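Local coordinates for protein SCO1, mitochondrial (PDB 2B7K), which acts as a mitochondrial copper chaperone required for accumulation of cytochrome c oxidase subunits 1 and 2, probably helping to deliver copper to the oxidase, at residues H25-Y30 / G109-F114. Sequence-based numbering, arbitrary orientation.
Sequences HLEDMY and GLTGTF
Glu-27 and Thr-111 face each other as the hydrogen-bonded pair of a short antiparallel bridge, a compact example of how two backbone bonds fix the register of neighbouring strands. Glu-27 N gives its hydrogen to Thr-111 O at 2.9 Å, and Thr-111 N returns one to Glu-27 O, also at 2.9 Å. The next pair, Asp-28 with Leu-110, is non-hydrogen-bonded and closer, with 4.3 Å between their CA atoms.

Packing is tight on the face of Leu-110. Its CD2 methyl rests on Asp-28 CB at 3.7 Å, while its CB and CD1 meet Leu-26 CD1, each at 4.0 Å, the two leucine side chains standing roughly perpendicular. In Leu-26, a chi1 of -58° sets CG beside the backbone N, and from this branch point the methyls diverge, CD1 to Leu-110 and CD2 to Thr-111 O, which Leu-26 CB approaches more closely still. Both leucines also touch Ile-84 of the central strand 80-85. An alanine in place of Leu-26 would lack CG and both methyls and would probably leave a gap beside CB and CD1 of Leu-110.

The face of Glu-27 and Thr-111 is nearer solvent: Thr-111 is buried, but Glu-27 is partly exposed. The Glu-27 side chain runs beside Thr-111 in the same direction, its CG against Thr-111 O, and brings OE1 to 3.6 Å from Thr-111 CG2; Thr-111 OG1 bonds instead to Asp-91 O.

Beyond the bridge, Met-29 N makes a weak bond to Gly-109 O, and Gly-109 N a weak one to Met-29 SD (3.4 Å). The chain then turns away: Asp-28 OD1 accepts from Tyr-30 N, from above the carboxylate plane, closing an Asx turn. Strand 25-28 thus joins strand 33-35 to strand 108-111, antiparallel to both, as part of the N-terminal extension of the mixed sheet in this thioredoxin-like SCO domain.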
ATOM      1  N   HIS A  25       7.665  -7.801   9.351  1.00 14.02           N
ATOM      2  CA  HIS A  25       7.186  -7.494  10.698  1.00 15.52           C
ATOM      3  C   HIS A  25       7.344  -5.998  10.934  1.00 14.66           C
ATOM      4  O   HIS A  25       8.461  -5.503  11.041  1.00 14.17           O
ATOM      5  CB  HIS A  25       8.036  -8.269  11.711  1.00 33.23           C
ATOM      6  CG  HIS A  25       7.474  -8.283  13.097  1.00 37.12           C
ATOM      7  ND1 HIS A  25       6.593  -9.249  13.533  1.00 39.52           N
ATOM      8  CD2 HIS A  25       7.668  -7.449  14.147  1.00 39.79           C
ATOM      9  CE1 HIS A  25       6.270  -9.010  14.792  1.00 40.65           C
ATOM     10  NE2 HIS A  25       6.908  -7.924  15.188  1.00 39.47           N
ATOM     11  N   LEU A  26       6.226  -5.277  11.014  1.00 16.14           N
ATOM     12  CA  LEU A  26       6.267  -3.829  11.226  1.00 15.91           C
ATOM     13  C   LEU A  26       5.274  -3.449  12.313  1.00 16.69           C
ATOM     14  O   LEU A  26       4.786  -4.307  13.042  1.00 17.44           O
ATOM     15  CB  LEU A  26       5.892  -3.101   9.922  1.00 16.14           C
ATOM     16  CG  LEU A  26       6.771  -3.405   8.699  1.00 15.97           C
ATOM     17  CD1 LEU A  26       6.068  -2.967   7.420  1.00 16.94           C
ATOM     18  CD2 LEU A  26       8.117  -2.698   8.849  1.00 15.94           C
ATOM     19  N   GLU A  27       4.997  -2.154  12.431  1.00 14.03           N
ATOM     20  CA  GLU A  27       4.014  -1.662  13.391  1.00 14.23           C
ATOM     21  C   GLU A  27       3.174  -0.636  12.638  1.00 13.99           C
ATOM     22  O   GLU A  27       3.681   0.022  11.732  1.00 13.08           O
ATOM     23  CB  GLU A  27       4.698  -0.974  14.580  1.00 18.03           C
ATOM     24  CG  GLU A  27       5.490   0.271  14.206  1.00 18.20           C
ATOM     25  CD  GLU A  27       6.024   1.031  15.414  1.00 21.90           C
ATOM     26  OE1 GLU A  27       6.893   1.901  15.218  1.00 21.12           O
ATOM     27  OE2 GLU A  27       5.574   0.766  16.549  1.00 22.87           O
ATOM     28  N   ASP A  28       1.894  -0.499  12.970  1.00 16.21           N
ATOM     29  CA  ASP A  28       1.114   0.513  12.272  1.00 16.68           C
ATOM     30  C   ASP A  28       1.314   1.821  13.021  1.00 17.71           C
ATOM     31  O   ASP A  28       1.988   1.843  14.056  1.00 19.05           O
ATOM     32  CB  ASP A  28      -0.376   0.135  12.154  1.00 18.01           C
ATOM     33  CG  ASP A  28      -1.085   0.036  13.489  1.00 22.36           C
ATOM     34  OD1 ASP A  28      -0.585   0.579  14.497  1.00 22.02           O
ATOM     35  OD2 ASP A  28      -2.174  -0.583  13.512  1.00 23.93           O
ATOM     36  N   MET A  29       0.751   2.907  12.506  1.00 12.41           N
ATOM     37  CA  MET A  29       0.941   4.214  13.120  1.00 14.21           C
ATOM     38  C   MET A  29       0.324   4.381  14.500  1.00 15.96           C
ATOM     39  O   MET A  29       0.489   5.426  15.129  1.00 15.49           O
ATOM     40  CB  MET A  29       0.437   5.308  12.183  1.00 16.04           C
ATOM     41  CG  MET A  29      -1.018   5.162  11.797  1.00 17.85           C
ATOM     42  SD  MET A  29      -1.337   6.168  10.353  1.00 21.02           S
ATOM     43  CE  MET A  29      -3.097   6.414  10.477  1.00 22.30           C
ATOM     44  N   TYR A  30      -0.376   3.355  14.972  1.00 18.98           N
ATOM     45  CA  TYR A  30      -0.975   3.411  16.296  1.00 21.07           C
ATOM     46  C   TYR A  30      -0.181   2.534  17.255  1.00 21.34           C
ATOM     47  O   TYR A  30      -0.470   2.480  18.448  1.00 22.44           O
ATOM     48  CB  TYR A  30      -2.438   2.972  16.233  1.00 25.94           C
ATOM     49  CG  TYR A  30      -3.267   3.890  15.364  1.00 28.89           C
ATOM     50  CD1 TYR A  30      -3.730   3.476  14.118  1.00 29.81           C
ATOM     51  CD2 TYR A  30      -3.540   5.195  15.769  1.00 29.97           C
ATOM     52  CE1 TYR A  30      -4.444   4.342  13.290  1.00 31.75           C
ATOM     53  CE2 TYR A  30      -4.250   6.069  14.953  1.00 32.23           C
ATOM     54  CZ  TYR A  30      -4.698   5.637  13.715  1.00 31.88           C
ATOM     55  OH  TYR A  30      -5.388   6.506  12.905  1.00 34.72           O
ATOM     56  N   GLY A 109      -0.657   3.801   7.946  1.00 14.47           N
ATOM     57  CA  GLY A 109       0.784   3.923   7.822  1.00 14.61           C
ATOM     58  C   GLY A 109       1.508   2.846   8.610  1.00 14.02           C
ATOM     59  O   GLY A 109       1.127   2.541   9.748  1.00 14.14           O
ATOM     60  N   LEU A 110       2.537   2.257   8.001  1.00 11.85           N
ATOM     61  CA  LEU A 110       3.332   1.219   8.664  1.00 12.20           C
ATOM     62  C   LEU A 110       4.782   1.661   8.721  1.00 11.84           C
ATOM     63  O   LEU A 110       5.298   2.246   7.769  1.00 11.87           O
ATOM     64  CB  LEU A 110       3.276  -0.109   7.900  1.00 11.72           C
ATOM     65  CG  LEU A 110       1.924  -0.759   7.614  1.00 11.10           C
ATOM     66  CD1 LEU A 110       2.149  -2.135   6.991  1.00 15.49           C
ATOM     67  CD2 LEU A 110       1.118  -0.888   8.908  1.00 14.17           C
ATOM     68  N   THR A 111       5.439   1.369   9.834  1.00 10.48           N
ATOM     69  CA  THR A 111       6.839   1.725   9.986  1.00 12.04           C
ATOM     70  C   THR A 111       7.485   0.725  10.935  1.00 12.72           C
ATOM     71  O   THR A 111       6.860  -0.257  11.326  1.00 13.98           O
ATOM     72  CB  THR A 111       7.008   3.158  10.535  1.00 15.19           C
ATOM     73  OG1 THR A 111       8.404   3.492  10.583  1.00 17.16           O
ATOM     74  CG2 THR A 111       6.410   3.279  11.929  1.00 17.52           C
ATOM     75  N   GLY A 112       8.734   0.972  11.299  1.00 15.75           N
ATOM     76  CA  GLY A 112       9.415   0.058  12.198  1.00 15.38           C
ATOM     77  C   GLY A 112      10.871   0.435  12.334  1.00 15.65           C
ATOM     78  O   GLY A 112      11.248   1.571  12.058  1.00 14.32           O
ATOM     79  N   THR A 113      11.690  -0.514  12.764  1.00 16.37           N
ATOM     80  CA  THR A 113      13.115  -0.257  12.913  1.00 16.43           C
ATOM     81  C   THR A 113      13.741  -0.296  11.526  1.00 17.28           C
ATOM     82  O   THR A 113      13.105  -0.725  10.567  1.00 16.51           O
ATOM     83  CB  THR A 113      13.777  -1.332  13.773  1.00 14.80           C
ATOM     84  OG1 THR A 113      13.558  -2.610  13.173  1.00 14.66           O
ATOM     85  CG2 THR A 113      13.198  -1.328  15.183  1.00 16.03           C
ATOM     86  N   PHE A 114      14.983   0.159  11.415  1.00 17.35           N
ATOM     87  CA  PHE A 114      15.670   0.138  10.129  1.00 18.54           C
ATOM     88  C   PHE A 114      15.657  -1.276   9.561  1.00 17.67           C
ATOM     89  O   PHE A 114      15.370  -1.483   8.383  1.00 18.55           O
ATOM     90  CB  PHE A 114      17.126   0.589  10.282  1.00 19.33           C
ATOM     91  CG  PHE A 114      17.317   2.070  10.203  1.00 22.83           C
ATOM     92  CD1 PHE A 114      18.322   2.604   9.398  1.00 25.78           C
ATOM     93  CD2 PHE A 114      16.515   2.935  10.934  1.00 23.80           C
ATOM     94  CE1 PHE A 114      18.519   3.979   9.326  1.00 27.19           C
ATOM     95  CE2 PHE A 114      16.706   4.312  10.869  1.00 26.28           C
ATOM     96  CZ  PHE A 114      17.709   4.833  10.064  1.00 26.82           C
TER